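Local atomic coordinates of type IV pilus biogenesis protein PilB (Streptococcus sanguinis, PDB entry 7B7P), a protein that serves as a minor pilin of type IV pili, with a direct role in adhesion and a metal-binding von Willebrand factor A-like domain. Residues 173-179 against 189-195. Sequence-based numbering, arbitrary orientation.
Sequences SMDWDLQ and ESRMDIL
Ser173 meets Arg191 through its carbonyl O, which lies over one face of the guanidinium, 3.8 Å from Arg191 CD. Its OG hydrogen-bonds Asp284, another magnesium-binding residue, and Arg191 NH1 forms salt bridges with that aspartate and with Glu376, consistent with a second-shell role at the site. Bends at chi2 and chi3 (-76° and -79°) carry the Met174 chain past Arg191 CB at SD and bring CE 3.7 Å from both Met192 CE and Leu195 CD2, while Met174 O accepts from Met192 N (3.0 Å). Ser173 and Met174 belong to the MIDAS loop of a von Willebrand factor A-like domain, in the 3-10 segment after strand 162-169, packed on the first turn of helix 191-209. That helix starts with a capping box: Asp193 N donates to Ser190 OG (2.8 Å) and Ser190 N to Asp193 OD2. Trp176 O takes Arg191 N at 2.9 Å; the edge of the indole stands over one face of the guanidinium, Trp176 CE3 4.2 Å from Arg191 NH2, the two planes 81° apart. Extended from CG to NE, Arg191 reaches Asp177 O, where NE donates at 2.9 Å from above the carbonyl plane and NH2 adds a weak bond. Leu178 turns CD1 onto Ile194 CD1, 3.9 Å away, and both side chains also touch Phe370 of strand 364-370.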
loop_
_atom_site.group_PDB
_atom_site.type_symbol
_atom_site.label_atom_id
_atom_site.label_comp_id
_atom_site.label_asym_id
_atom_site.label_seq_id
_atom_site.Cartn_x
_atom_site.Cartn_y
_atom_site.Cartn_z
ATOM N N SER A 173 -13.875 -25.108 1.614
ATOM C CA SER A 173 -14.475 -24.509 0.426
ATOM C C SER A 173 -13.441 -24.206 -0.662
ATOM O O SER A 173 -13.803 -24.073 -1.839
ATOM C CB SER A 173 -15.228 -23.224 0.830
ATOM O OG SER A 173 -14.315 -22.195 1.194
ATOM N N MET A 174 -12.163 -24.085 -0.301
ATOM C CA MET A 174 -11.152 -23.740 -1.295
ATOM C C MET A 174 -10.816 -24.904 -2.240
ATOM O O MET A 174 -10.000 -24.721 -3.151
ATOM C CB MET A 174 -9.885 -23.241 -0.604
ATOM C CG MET A 174 -10.050 -21.906 0.093
ATOM S SD MET A 174 -10.063 -20.522 -1.029
ATOM C CE MET A 174 -8.316 -20.318 -1.366
ATOM N N ASP A 175 -11.438 -26.074 -2.056
ATOM C CA ASP A 175 -11.353 -27.152 -3.030
ATOM C C ASP A 175 -12.391 -27.047 -4.131
ATOM O O ASP A 175 -12.266 -27.753 -5.133
ATOM C CB ASP A 175 -11.527 -28.515 -2.359
ATOM C CG ASP A 175 -10.223 -29.186 -2.083
ATOM O OD1 ASP A 175 -9.213 -28.853 -2.765
ATOM O OD2 ASP A 175 -10.216 -30.033 -1.167
ATOM N N TRP A 176 -13.431 -26.239 -3.953
ATOM C CA TRP A 176 -14.419 -26.076 -5.006
ATOM C C TRP A 176 -13.930 -25.063 -6.033
ATOM O O TRP A 176 -12.904 -24.405 -5.850
ATOM C CB TRP A 176 -15.764 -25.631 -4.440
ATOM C CG TRP A 176 -16.173 -26.315 -3.201
ATOM C CD1 TRP A 176 -15.939 -27.621 -2.850
ATOM C CD2 TRP A 176 -16.932 -25.739 -2.131
ATOM N NE1 TRP A 176 -16.493 -27.887 -1.618
ATOM C CE2 TRP A 176 -17.109 -26.747 -1.155
ATOM C CE3 TRP A 176 -17.467 -24.463 -1.894
ATOM C CZ2 TRP A 176 -17.799 -26.513 0.040
ATOM C CZ3 TRP A 176 -18.161 -24.238 -0.715
ATOM C CH2 TRP A 176 -18.321 -25.259 0.237
ATOM N N ASP A 177 -14.675 -24.942 -7.136
ATOM C CA ASP A 177 -14.325 -23.919 -8.108
ATOM C C ASP A 177 -14.905 -22.576 -7.659
ATOM O O ASP A 177 -15.635 -22.481 -6.659
ATOM C CB ASP A 177 -14.759 -24.337 -9.524
ATOM C CG ASP A 177 -16.285 -24.224 -9.788
ATOM O OD1 ASP A 177 -17.080 -23.664 -8.981
ATOM O OD2 ASP A 177 -16.698 -24.738 -10.855
ATOM N N LEU A 178 -14.574 -21.528 -8.414
ATOM C CA LEU A 178 -14.959 -20.175 -8.034
ATOM C C LEU A 178 -16.465 -20.034 -7.848
ATOM O O LEU A 178 -16.905 -19.193 -7.058
ATOM C CB LEU A 178 -14.450 -19.183 -9.068
ATOM C CG LEU A 178 -13.058 -18.718 -8.652
ATOM C CD1 LEU A 178 -12.354 -17.975 -9.776
ATOM C CD2 LEU A 178 -13.115 -17.871 -7.375
ATOM N N GLN A 179 -17.266 -20.859 -8.530
ATOM C CA GLN A 179 -18.717 -20.839 -8.395
ATOM C C GLN A 179 -19.225 -21.790 -7.313
ATOM O O GLN A 179 -20.437 -21.967 -7.183
ATOM C CB GLN A 179 -19.374 -21.174 -9.738
ATOM C CG GLN A 179 -19.213 -20.088 -10.754
ATOM C CD GLN A 179 -17.834 -20.108 -11.407
ATOM O OE1 GLN A 179 -17.227 -19.053 -11.615
ATOM N NE2 GLN A 179 -17.331 -21.307 -11.731
ATOM N N GLU A 189 -10.439 -25.436 -12.438
ATOM C CA GLU A 189 -9.508 -25.494 -11.325
ATOM C C GLU A 189 -10.216 -25.120 -10.021
ATOM O O GLU A 189 -11.226 -24.413 -10.019
ATOM C CB GLU A 189 -8.342 -24.540 -11.576
ATOM C CG GLU A 189 -7.675 -24.691 -12.929
ATOM C CD GLU A 189 -6.770 -23.506 -13.271
ATOM O OE1 GLU A 189 -7.287 -22.471 -13.770
ATOM O OE2 GLU A 189 -5.538 -23.605 -13.043
ATOM N N SER A 190 -9.688 -25.621 -8.908
ATOM C CA SER A 190 -10.155 -25.199 -7.592
ATOM C C SER A 190 -9.681 -23.783 -7.283
ATOM O O SER A 190 -8.722 -23.268 -7.876
ATOM C CB SER A 190 -9.640 -26.140 -6.500
ATOM O OG SER A 190 -8.289 -25.811 -6.198
ATOM N N ARG A 191 -10.367 -23.153 -6.327
ATOM C CA ARG A 191 -9.927 -21.852 -5.838
ATOM C C ARG A 191 -8.483 -21.916 -5.376
ATOM O O ARG A 191 -7.679 -21.032 -5.696
ATOM C CB ARG A 191 -10.835 -21.383 -4.699
ATOM C CG ARG A 191 -12.278 -21.192 -5.126
ATOM C CD ARG A 191 -13.202 -21.003 -3.923
ATOM N NE ARG A 191 -14.601 -21.068 -4.325
ATOM C CZ ARG A 191 -15.626 -20.778 -3.531
ATOM N NH1 ARG A 191 -15.419 -20.393 -2.269
ATOM N NH2 ARG A 191 -16.858 -20.880 -3.994
ATOM N N MET A 192 -8.123 -22.974 -4.649
ATOM C CA MET A 192 -6.732 -23.115 -4.231
ATOM C C MET A 192 -5.788 -23.249 -5.428
ATOM O O MET A 192 -4.706 -22.649 -5.432
ATOM C CB MET A 192 -6.566 -24.307 -3.287
ATOM C CG MET A 192 -5.234 -24.234 -2.560
ATOM S SD MET A 192 -5.080 -22.669 -1.622
ATOM C CE MET A 192 -6.132 -23.120 -0.229
ATOM N N ASP A 193 -6.175 -24.026 -6.452
ATOM C CA ASP A 193 -5.342 -24.120 -7.654
ATOM C C ASP A 193 -5.077 -22.733 -8.215
ATOM O O ASP A 193 -3.930 -22.363 -8.478
ATOM C CB ASP A 193 -6.004 -25.004 -8.722
ATOM C CG ASP A 193 -6.071 -26.466 -8.314
ATOM O OD1 ASP A 193 -5.155 -26.918 -7.592
ATOM O OD2 ASP A 193 -7.036 -27.162 -8.720
ATOM N N ILE A 194 -6.133 -21.927 -8.350
ATOM C CA ILE A 194 -5.951 -20.604 -8.933
ATOM C C ILE A 194 -5.119 -19.723 -8.007
ATOM O O ILE A 194 -4.255 -18.957 -8.463
ATOM C CB ILE A 194 -7.322 -19.982 -9.264
ATOM C CG1 ILE A 194 -8.088 -20.890 -10.222
ATOM C CG2 ILE A 194 -7.159 -18.592 -9.863
ATOM C CD1 ILE A 194 -9.457 -20.404 -10.552
ATOM N N LEU A 195 -5.335 -19.847 -6.690
ATOM C CA LEU A 195 -4.590 -19.037 -5.737
ATOM C C LEU A 195 -3.101 -19.360 -5.776
ATOM O O LEU A 195 -2.259 -18.455 -5.747
ATOM C CB LEU A 195 -5.146 -19.234 -4.327
ATOM C CG LEU A 195 -4.419 -18.401 -3.263
ATOM C CD1 LEU A 195 -4.279 -16.917 -3.675
ATOM C CD2 LEU A 195 -5.133 -18.541 -1.911
#